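Long-range contacts in lipase (Acinetobacter baumannii, PDB 4OPM), which probably hydrolyses the ester bonds of lipids such as triacylglycerols, as a putative lipase of the alpha/beta-hydrolase fold: residues A[14-19]-A[59-64]; A[32-37]-A[82-87]; A[136-141]-A[294-299]. All coordinates share one frame; numbering follows the deposited sequence. Where two conformers were deposited one is given.

Contact 1 of 3, residues A[14-19]-A[59-64]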
loop_
_atom_site.group_PDB
_atom_site.type_symbol
_atom_site.label_atom_id
_atom_site.label_comp_id
_atom_site.label_asym_id
_atom_site.label_seq_id
_atom_site.Cartn_x
_atom_site.Cartn_y
_atom_site.Cartn_z
ATOM N N GLN A 14 -8.276 -13.390 10.711
ATOM C CA GLN A 14 -7.538 -14.652 10.521
ATOM C C GLN A 14 -8.164 -15.484 9.397
ATOM O O GLN A 14 -7.452 -16.017 8.536
ATOM C CB GLN A 14 -7.498 -15.465 11.828
ATOM C CG GLN A 14 -6.594 -14.813 12.872
ATOM C CD GLN A 14 -6.910 -15.249 14.285
ATOM O OE1 GLN A 14 -7.506 -16.313 14.523
ATOM N NE2 GLN A 14 -6.504 -14.426 15.255
ATOM N N GLN A 15 -9.501 -15.585 9.411
ATOM C CA GLN A 15 -10.244 -16.357 8.415
ATOM C C GLN A 15 -10.086 -15.750 7.018
ATOM O O GLN A 15 -9.930 -16.496 6.032
ATOM C CB GLN A 15 -11.722 -16.441 8.809
ATOM C CG GLN A 15 -11.960 -17.318 10.029
ATOM C CD GLN A 15 -13.429 -17.535 10.222
ATOM O OE1 GLN A 15 -14.080 -18.213 9.430
ATOM N NE2 GLN A 15 -13.995 -16.914 11.237
ATOM N N GLU A 16 -10.100 -14.399 6.921
ATOM C CA GLU A 16 -9.943 -13.730 5.624
ATOM C C GLU A 16 -8.540 -14.006 5.063
ATOM O O GLU A 16 -8.413 -14.272 3.871
ATOM C CB GLU A 16 -10.211 -12.223 5.691
ATOM C CG GLU A 16 -10.372 -11.647 4.287
ATOM C CD GLU A 16 -10.402 -10.135 4.162
ATOM O OE1 GLU A 16 -9.577 -9.463 4.819
ATOM O OE2 GLU A 16 -11.206 -9.632 3.341
ATOM N N ARG A 17 -7.492 -13.959 5.929
ATOM C CA ARG A 17 -6.119 -14.260 5.500
ATOM C C ARG A 17 -6.039 -15.708 4.978
ATOM O O ARG A 17 -5.433 -15.964 3.932
ATOM C CB ARG A 17 -5.118 -14.051 6.640
ATOM C CG ARG A 17 -4.975 -12.597 7.065
ATOM C CD ARG A 17 -4.325 -12.523 8.446
ATOM N NE ARG A 17 -4.491 -11.184 9.020
ATOM C CZ ARG A 17 -4.460 -10.911 10.317
ATOM N NH1 ARG A 17 -4.279 -11.886 11.203
ATOM N NH2 ARG A 17 -4.627 -9.668 10.743
ATOM N N ASN A 18 -6.691 -16.645 5.697
ATOM C CA ASN A 18 -6.717 -18.050 5.283
ATOM C C ASN A 18 -7.382 -18.197 3.892
ATOM O O ASN A 18 -6.857 -18.906 3.034
ATOM C CB ASN A 18 -7.440 -18.906 6.318
ATOM C CG ASN A 18 -7.238 -20.374 6.051
ATOM O OD1 ASN A 18 -8.096 -21.048 5.473
ATOM N ND2 ASN A 18 -6.053 -20.870 6.361
ATOM N N TRP A 19 -8.498 -17.487 3.663
ATOM C CA TRP A 19 -9.226 -17.478 2.390
ATOM C C TRP A 19 -8.326 -16.933 1.253
ATOM O O TRP A 19 -8.430 -17.379 0.110
ATOM C CB TRP A 19 -10.520 -16.645 2.529
ATOM C CG TRP A 19 -11.166 -16.292 1.225
ATOM C CD1 TRP A 19 -12.001 -17.077 0.476
ATOM C CD2 TRP A 19 -10.987 -15.071 0.488
ATOM N NE1 TRP A 19 -12.342 -16.421 -0.689
ATOM C CE2 TRP A 19 -11.758 -15.180 -0.694
ATOM C CE3 TRP A 19 -10.274 -13.877 0.732
ATOM C CZ2 TRP A 19 -11.831 -14.144 -1.634
ATOM C CZ3 TRP A 19 -10.336 -12.851 -0.204
ATOM C CH2 TRP A 19 -11.125 -12.978 -1.359
ATOM N N ASN A 59 -5.235 -4.946 3.929
ATOM C CA ASN A 59 -5.780 -4.170 2.802
ATOM C C ASN A 59 -5.591 -4.913 1.460
ATOM O O ASN A 59 -6.331 -4.660 0.519
ATOM C CB ASN A 59 -5.075 -2.815 2.693
ATOM C CG ASN A 59 -5.331 -1.826 3.809
ATOM O OD1 ASN A 59 -4.643 -0.809 3.897
ATOM N ND2 ASN A 59 -6.347 -2.053 4.636
ATOM N N TRP A 60 -4.559 -5.784 1.379
ATOM C CA TRP A 60 -4.209 -6.518 0.175
ATOM C C TRP A 60 -4.865 -7.913 0.085
ATOM O O TRP A 60 -4.622 -8.601 -0.902
ATOM C CB TRP A 60 -2.686 -6.686 0.107
ATOM C CG TRP A 60 -1.968 -5.442 -0.305
ATOM C CD1 TRP A 60 -1.278 -4.582 0.505
ATOM C CD2 TRP A 60 -1.874 -4.910 -1.632
ATOM N NE1 TRP A 60 -0.760 -3.547 -0.240
ATOM C CE2 TRP A 60 -1.090 -3.736 -1.559
ATOM C CE3 TRP A 60 -2.347 -5.333 -2.888
ATOM C CZ2 TRP A 60 -0.788 -2.968 -2.692
ATOM C CZ3 TRP A 60 -2.034 -4.581 -4.011
ATOM C CH2 TRP A 60 -1.242 -3.423 -3.909
ATOM N N ASN A 61 -5.657 -8.335 1.084
ATOM C CA ASN A 61 -6.213 -9.697 1.124
ATOM C C ASN A 61 -7.025 -10.069 -0.107
ATOM O O ASN A 61 -6.807 -11.157 -0.648
ATOM C CB ASN A 61 -7.044 -9.950 2.380
ATOM C CG ASN A 61 -6.177 -10.076 3.624
ATOM O OD1 ASN A 61 -4.943 -10.199 3.538
ATOM N ND2 ASN A 61 -6.792 -10.019 4.799
ATOM N N ARG A 62 -7.919 -9.175 -0.561
ATOM C CA ARG A 62 -8.807 -9.424 -1.722
ATOM C C ARG A 62 -8.012 -9.611 -3.016
ATOM O O ARG A 62 -8.365 -10.458 -3.834
ATOM C CB ARG A 62 -9.824 -8.281 -1.882
ATOM C CG ARG A 62 -10.749 -8.167 -0.701
ATOM C CD ARG A 62 -11.797 -7.103 -0.890
ATOM N NE ARG A 62 -12.491 -6.935 0.376
ATOM C CZ ARG A 62 -13.804 -6.986 0.548
ATOM N NH1 ARG A 62 -14.614 -7.125 -0.495
ATOM N NH2 ARG A 62 -14.321 -6.872 1.763
ATOM N N VAL A 63 -6.940 -8.831 -3.189
ATOM C CA VAL A 63 -6.068 -8.942 -4.356
ATOM C C VAL A 63 -5.158 -10.173 -4.175
ATOM O O VAL A 63 -5.008 -10.978 -5.108
ATOM C CB VAL A 63 -5.248 -7.635 -4.568
ATOM C CG1 VAL A 63 -4.067 -7.857 -5.513
ATOM C CG2 VAL A 63 -6.143 -6.501 -5.077
ATOM N N ALA A 64 -4.523 -10.309 -2.981
ATOM C CA ALA A 64 -3.592 -11.418 -2.712
ATOM C C ALA A 64 -4.253 -12.781 -2.952
ATOM O O ALA A 64 -3.598 -13.700 -3.430
ATOM C CB ALA A 64 -3.061 -11.343 -1.287
HETATM O O HOH W 1 -11.688 -7.053 3.019
#
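The first torsions turn E16 and N61 to one another: CG of E16 is anti to its backbone N (chi1 -166°) and the chain then runs extended, while CG of N61 is anti to its carbonyl carbon, beside the backbone N. The contact turns on one bond: N61 ND2 donates to E16 OE1 at 2.8 Å, nearly straight at 171°. The carboxylate oxygen lies close to the amide plane of N61, yet the donor approaches from above the carboxylate plane (44° out of it), consistent with the two planes standing at right angles. ND2 also bonds D58 OD1, an oxygen that R17 NE holds in a salt bridge, so D58, next in sequence before 59-64, is shared by R17 of one segment and N61 of the other.

The other carboxylate oxygen works through water. E16 OE2 accepts from water 1 at 2.6 Å, and this water accepts in turn from R62 NE at 2.8 Å, lying in the guanidinium plane. Directly, E16 OE2 and R62 NE are 4.2 Å apart, with the oxygen well out of that plane, so any attraction is probably one of charge alone, with no N-H pointing at the oxygen.

Apolar contact comes from W19, whose CZ3 edge reaches R62 CA at 4.0 Å, near the ring plane. The same indole stacks on the ring of H65. Together these interactions hold the N-terminal helix 9-19 against helix 61-64, which follows strand 46-50 and precedes strand 72-76 in sequence, consistent with the first core helix of the alpha/beta-hydrolase fold.

Contact 2 of 3, residues A[32-37]-A[82-87]; sequences ITWSYS and GETIVS
T33 and I85 exchange two backbone hydrogen bonds and form a single antiparallel, hydrogen-bonded bridge: T33 N to I85 O and I85 N to T33 O are each 2.9 Å, and the touching parts run 172° apart in direction. A third bond lies beyond this bridge. S35 N donates to T84 OG1 at 2.9 Å and 175°, a side-chain hydroxyl taking the place of a backbone acceptor; chi1 -73° sets OG1 of T84 anti to its own carbonyl carbon, beside the backbone N, where it meets S35 N. OG1 is also hydrogen-bonded to D77 O.

Weaker CA-H...O contacts flank the bridge, from I32 CA to I85 O at 3.4 Å and from T84 CA to T33 O at 3.3 Å.

Apolar contacts gather around I32. Its CG2 touches V86 CG1 at 3.8 Å, the two side chains lying side by side and pointing the same way, and also reaches T84 CG2.

S35 and E83 meet in van der Waals packing, S35 OG to E83 CB at 3.6 Å. The polar partner of S35 OG is D77 OD2, and the carboxylate of E83 pairs with R57.

Strand 32-39 lies in the sheet between strands 22-29 and 72-76. W34 bonds L27 on one neighbour and S37 bonds I75 on the other, and the loop 82-87, between strand 72-76 and helix 94-107, pairs with the start of strand 32-39. F104 of that helix meets the rings of W34 and Y36.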
loop_
_atom_site.group_PDB
_atom_site.type_symbol
_atom_site.label_atom_id
_atom_site.label_comp_id
_atom_site.label_asym_id
_atom_site.label_seq_id
_atom_site.Cartn_x
_atom_site.Cartn_y
_atom_site.Cartn_z
ATOM N N ILE A 32 13.066 -3.674 15.073
ATOM C CA ILE A 32 11.690 -3.781 14.593
ATOM C C ILE A 32 11.252 -5.230 14.588
ATOM O O ILE A 32 11.973 -6.077 14.050
ATOM C CB ILE A 32 11.514 -3.173 13.162
ATOM C CG1 ILE A 32 12.042 -1.718 13.055
ATOM C CG2 ILE A 32 10.041 -3.289 12.660
ATOM C CD1 ILE A 32 12.190 -1.210 11.614
ATOM N N THR A 33 10.064 -5.515 15.146
ATOM C CA THR A 33 9.458 -6.837 15.036
ATOM C C THR A 33 8.390 -6.713 13.959
ATOM O O THR A 33 7.322 -6.140 14.200
ATOM C CB THR A 33 8.936 -7.383 16.366
ATOM O OG1 THR A 33 10.022 -7.411 17.279
ATOM C CG2 THR A 33 8.377 -8.806 16.227
ATOM N N TRP A 34 8.702 -7.212 12.763
ATOM C CA TRP A 34 7.788 -7.138 11.641
ATOM C C TRP A 34 6.701 -8.189 11.723
ATOM O O TRP A 34 6.993 -9.365 11.945
ATOM C CB TRP A 34 8.549 -7.320 10.314
ATOM C CG TRP A 34 9.431 -6.164 9.940
ATOM C CD1 TRP A 34 10.730 -5.970 10.311
ATOM C CD2 TRP A 34 9.097 -5.082 9.063
ATOM N NE1 TRP A 34 11.226 -4.828 9.722
ATOM C CE2 TRP A 34 10.236 -4.247 8.973
ATOM C CE3 TRP A 34 7.931 -4.725 8.351
ATOM C CZ2 TRP A 34 10.257 -3.087 8.189
ATOM C CZ3 TRP A 34 7.953 -3.572 7.568
ATOM C CH2 TRP A 34 9.099 -2.761 7.507
ATOM N N SER A 35 5.460 -7.764 11.499
ATOM C CA SER A 35 4.310 -8.642 11.310
ATOM C C SER A 35 4.070 -8.666 9.804
ATOM O O SER A 35 4.100 -7.600 9.174
ATOM C CB SER A 35 3.088 -8.119 12.064
ATOM O OG SER A 35 1.913 -8.797 11.647
ATOM N N TYR A 36 3.886 -9.848 9.212
ATOM C CA TYR A 36 3.640 -9.923 7.772
ATOM C C TYR A 36 2.847 -11.158 7.412
ATOM O O TYR A 36 2.845 -12.145 8.159
ATOM C CB TYR A 36 4.946 -9.877 6.945
ATOM C CG TYR A 36 5.893 -11.048 7.133
ATOM C CD1 TYR A 36 6.740 -11.114 8.240
ATOM C CD2 TYR A 36 6.028 -12.029 6.147
ATOM C CE1 TYR A 36 7.653 -12.159 8.391
ATOM C CE2 TYR A 36 6.929 -13.085 6.295
ATOM C CZ TYR A 36 7.744 -13.140 7.418
ATOM O OH TYR A 36 8.657 -14.154 7.586
ATOM N N SER A 37 2.141 -11.071 6.278
ATOM C CA SER A 37 1.415 -12.194 5.701
ATOM C C SER A 37 2.281 -12.818 4.640
ATOM O O SER A 37 3.025 -12.110 3.942
ATOM C CB SER A 37 0.093 -11.732 5.082
ATOM O OG SER A 37 -0.757 -11.179 6.062
ATOM N N GLY A 82 -0.870 -2.366 11.976
ATOM C CA GLY A 82 -1.109 -3.753 12.354
ATOM C C GLY A 82 -0.393 -4.196 13.606
ATOM O O GLY A 82 -0.484 -3.529 14.643
ATOM N N GLU A 83 0.338 -5.320 13.512
ATOM C CA GLU A 83 1.031 -5.893 14.665
ATOM C C GLU A 83 2.550 -5.677 14.633
ATOM O O GLU A 83 3.258 -6.272 15.449
ATOM C CB GLU A 83 0.708 -7.400 14.781
ATOM C CG GLU A 83 -0.765 -7.690 14.987
ATOM C CD GLU A 83 -1.170 -9.054 14.476
ATOM O OE1 GLU A 83 -0.741 -10.064 15.078
ATOM O OE2 GLU A 83 -1.931 -9.113 13.484
ATOM N N THR A 84 3.062 -4.819 13.724
ATOM C CA THR A 84 4.497 -4.518 13.688
ATOM C C THR A 84 4.823 -3.649 14.905
ATOM O O THR A 84 4.078 -2.711 15.202
ATOM C CB THR A 84 4.891 -3.898 12.338
ATOM O OG1 THR A 84 4.865 -4.956 11.380
ATOM C CG2 THR A 84 6.284 -3.246 12.343
ATOM N N ILE A 85 5.922 -3.984 15.609
ATOM C CA ILE A 85 6.356 -3.300 16.825
ATOM C C ILE A 85 7.671 -2.572 16.568
ATOM O O ILE A 85 8.624 -3.135 16.017
ATOM C CB ILE A 85 6.468 -4.266 18.056
ATOM C CG1 ILE A 85 5.176 -5.089 18.268
ATOM C CG2 ILE A 85 6.835 -3.494 19.347
ATOM C CD1 ILE A 85 5.402 -6.420 18.998
ATOM N N VAL A 86 7.696 -1.295 16.941
ATOM C CA VAL A 86 8.869 -0.420 16.825
ATOM C C VAL A 86 9.071 0.306 18.162
ATOM O O VAL A 86 8.187 0.272 19.025
ATOM C CB VAL A 86 8.761 0.580 15.639
ATOM C CG1 VAL A 86 8.736 -0.151 14.301
ATOM C CG2 VAL A 86 7.543 1.490 15.785
ATOM N N SER A 87 10.194 1.004 18.304
ATOM C CA SER A 87 10.492 1.774 19.516
ATOM C C SER A 87 9.541 2.976 19.647
ATOM O O SER A 87 8.907 3.387 18.663
ATOM C CB SER A 87 11.943 2.234 19.504
ATOM O OG SER A 87 12.186 3.044 18.367
#

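Contact 3 of 3, residues A[136-141]-A[294-299]; sequences ETKSLF and KVETNQ
The carboxylate of E296 and the amide of Q299 are the flat groups that receive K138, whose extended side chain crosses each of theirs at about a right angle. On E296, NZ of K138 comes to the syn side of OE2, 32° out of the carboxylate plane, at 2.8 Å; this is a salt bridge. E296 OE1 is more distant from NZ of K138, at 3.4 Å, so the ammonium favours one oxygen and does not straddle both. The polar contact of Q299 is through its carbonyl oxygen: K138 NZ to Q299 OE1 is 3.2 Å, a weak bond to a poorly ordered residue. CE of K138 also lies 3.6 Å from CG of Q299, giving the approach an apolar part.

The bend of E296 at chi2 (-64°) carries its CD round towards the lysine, although its CB sets out to one side of strand 137-143. K138 instead has CG anti to its backbone N, with every later torsion extended.

Nearer the backbone of K138, V295 CG1 lies 3.7 Å from K138 O and makes an apolar contact with S139 CB at 4.1 Å. The side chains of K138 and V295 run alongside one another, pointing opposite ways.

H115, on neighbouring strand 114-119, links the two sides through its imidazole: ND1 bonds S139 OG and NE2 bonds E296 OE2. OE2 is therefore gripped by both the ammonium and the imidazole, which would be expected to stabilise the ionised carboxylate. The negative E296 and the nearby C-terminal end of helix 281-298 would likewise tend to keep K138 protonated, so the last turn of the helix is tied electrostatically to strand 137-143.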
loop_
_atom_site.group_PDB
_atom_site.type_symbol
_atom_site.label_atom_id
_atom_site.label_comp_id
_atom_site.label_asym_id
_atom_site.label_seq_id
_atom_site.Cartn_x
_atom_site.Cartn_y
_atom_site.Cartn_z
ATOM N N GLU A 136 17.330 -4.953 -7.628
ATOM C CA GLU A 136 16.517 -5.761 -6.712
ATOM C C GLU A 136 15.019 -5.633 -7.023
ATOM O O GLU A 136 14.191 -6.259 -6.354
ATOM C CB GLU A 136 16.775 -5.337 -5.248
ATOM C CG GLU A 136 18.225 -5.422 -4.786
ATOM C CD GLU A 136 18.915 -6.765 -4.934
ATOM O OE1 GLU A 136 18.274 -7.807 -4.665
ATOM O OE2 GLU A 136 20.112 -6.769 -5.304
ATOM N N THR A 137 14.668 -4.806 -8.015
ATOM C CA THR A 137 13.287 -4.510 -8.404
ATOM C C THR A 137 12.999 -5.071 -9.814
ATOM O O THR A 137 13.543 -4.577 -10.805
ATOM C CB THR A 137 13.046 -2.981 -8.305
ATOM O OG1 THR A 137 13.473 -2.505 -7.011
ATOM C CG2 THR A 137 11.582 -2.595 -8.579
ATOM N N LYS A 138 12.132 -6.088 -9.896
ATOM C CA LYS A 138 11.772 -6.742 -11.163
ATOM C C LYS A 138 10.662 -5.984 -11.886
ATOM O O LYS A 138 10.626 -5.980 -13.113
ATOM C CB LYS A 138 11.338 -8.192 -10.906
ATOM C CG LYS A 138 11.391 -9.088 -12.142
ATOM C CD LYS A 138 11.131 -10.531 -11.764
ATOM C CE LYS A 138 11.588 -11.488 -12.827
ATOM N NZ LYS A 138 11.550 -12.893 -12.340
ATOM N N SER A 139 9.729 -5.401 -11.125
ATOM C CA SER A 139 8.604 -4.647 -11.687
ATOM C C SER A 139 7.997 -3.794 -10.609
ATOM O O SER A 139 8.210 -4.044 -9.416
ATOM C CB SER A 139 7.543 -5.586 -12.278
ATOM O OG SER A 139 6.740 -6.179 -11.268
ATOM N N LEU A 140 7.216 -2.804 -11.039
ATOM C CA LEU A 140 6.543 -1.881 -10.139
ATOM C C LEU A 140 5.058 -1.777 -10.498
ATOM O O LEU A 140 4.718 -1.633 -11.672
ATOM C CB LEU A 140 7.238 -0.520 -10.271
ATOM C CG LEU A 140 7.202 0.453 -9.095
ATOM C CD1 LEU A 140 7.934 -0.121 -7.859
ATOM C CD2 LEU A 140 7.881 1.756 -9.486
ATOM N N PHE A 141 4.181 -1.855 -9.494
ATOM C CA PHE A 141 2.751 -1.715 -9.722
ATOM C C PHE A 141 2.283 -0.609 -8.798
ATOM O O PHE A 141 2.367 -0.745 -7.578
ATOM C CB PHE A 141 1.988 -3.033 -9.513
ATOM C CG PHE A 141 0.481 -2.970 -9.673
ATOM C CD1 PHE A 141 -0.112 -2.062 -10.552
ATOM C CD2 PHE A 141 -0.344 -3.857 -8.984
ATOM C CE1 PHE A 141 -1.503 -2.019 -10.707
ATOM C CE2 PHE A 141 -1.729 -3.832 -9.159
ATOM C CZ PHE A 141 -2.303 -2.919 -10.021
ATOM N N LYS A 294 3.806 -11.083 -18.471
ATOM C CA LYS A 294 4.605 -10.418 -19.496
ATOM C C LYS A 294 6.029 -10.132 -18.983
ATOM O O LYS A 294 6.999 -10.400 -19.703
ATOM C CB LYS A 294 3.913 -9.126 -19.941
ATOM C CG LYS A 294 4.535 -8.521 -21.194
ATOM C CD LYS A 294 3.700 -7.381 -21.758
ATOM C CE LYS A 294 4.114 -6.050 -21.192
ATOM N NZ LYS A 294 3.698 -4.916 -22.057
ATOM N N VAL A 295 6.152 -9.598 -17.746
ATOM C CA VAL A 295 7.456 -9.290 -17.137
ATOM C C VAL A 295 8.260 -10.593 -16.956
ATOM O O VAL A 295 9.454 -10.617 -17.249
ATOM C CB VAL A 295 7.314 -8.517 -15.796
ATOM C CG1 VAL A 295 8.666 -8.353 -15.085
ATOM C CG2 VAL A 295 6.648 -7.160 -16.016
ATOM N N GLU A 296 7.600 -11.659 -16.491
ATOM C CA GLU A 296 8.229 -12.961 -16.275
ATOM C C GLU A 296 8.740 -13.578 -17.581
ATOM O O GLU A 296 9.821 -14.172 -17.571
ATOM C CB GLU A 296 7.255 -13.927 -15.581
ATOM C CG GLU A 296 7.161 -13.692 -14.081
ATOM C CD GLU A 296 8.447 -13.945 -13.317
ATOM O OE1 GLU A 296 9.097 -14.982 -13.565
ATOM O OE2 GLU A 296 8.796 -13.109 -12.455
ATOM N N THR A 297 7.973 -13.432 -18.688
ATOM C CA THR A 297 8.306 -13.960 -20.016
ATOM C C THR A 297 9.490 -13.187 -20.612
ATOM O O THR A 297 10.387 -13.798 -21.194
ATOM C CB THR A 297 7.063 -13.904 -20.928
ATOM O OG1 THR A 297 5.991 -14.593 -20.284
ATOM C CG2 THR A 297 7.303 -14.517 -22.307
ATOM N N ASN A 298 9.480 -11.840 -20.467
ATOM C CA ASN A 298 10.523 -10.949 -20.989
ATOM C C ASN A 298 11.859 -11.127 -20.244
ATOM O O ASN A 298 12.913 -10.882 -20.833
ATOM C CB ASN A 298 10.067 -9.483 -20.928
ATOM C CG ASN A 298 8.929 -9.116 -21.871
ATOM O OD1 ASN A 298 8.360 -9.951 -22.593
ATOM N ND2 ASN A 298 8.547 -7.843 -21.863
ATOM N N GLN A 299 11.815 -11.561 -18.968
ATOM C CA GLN A 299 12.997 -11.809 -18.136
ATOM C C GLN A 299 13.642 -13.138 -18.547
ATOM O O GLN A 299 14.779 -13.155 -19.011
ATOM C CB GLN A 299 12.609 -11.802 -16.643
ATOM C CG GLN A 299 13.637 -12.426 -15.691
ATOM C CD GLN A 299 13.229 -13.795 -15.171
ATOM O OE1 GLN A 299 12.067 -14.219 -15.253
ATOM N NE2 GLN A 299 14.183 -14.511 -14.596
#

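Contacts 1 and 2 interleave along the chain, in the order 14-19, 32-37, 59-64, 82-87, and contact 3 opens only afterwards, at 136-141. The centres of contacts 1 and 2 lie about 18 Å apart. Those of contacts 1 and 3 are about 24 Å apart, and those of contacts 2 and 3 about 28 Å apart. Contacts 1 and 2 touch where R17 approaches E83 in a long, weak ion pair. Contacts 2 and 3 reach the same mixed sheet through strands 32-39 and 137-143. Helix 281-298 packs near its start on V63 of contact 1 and ends in contact 3. The N-terminal and C-terminal helices are thus each fastened to the alpha/beta-hydrolase core.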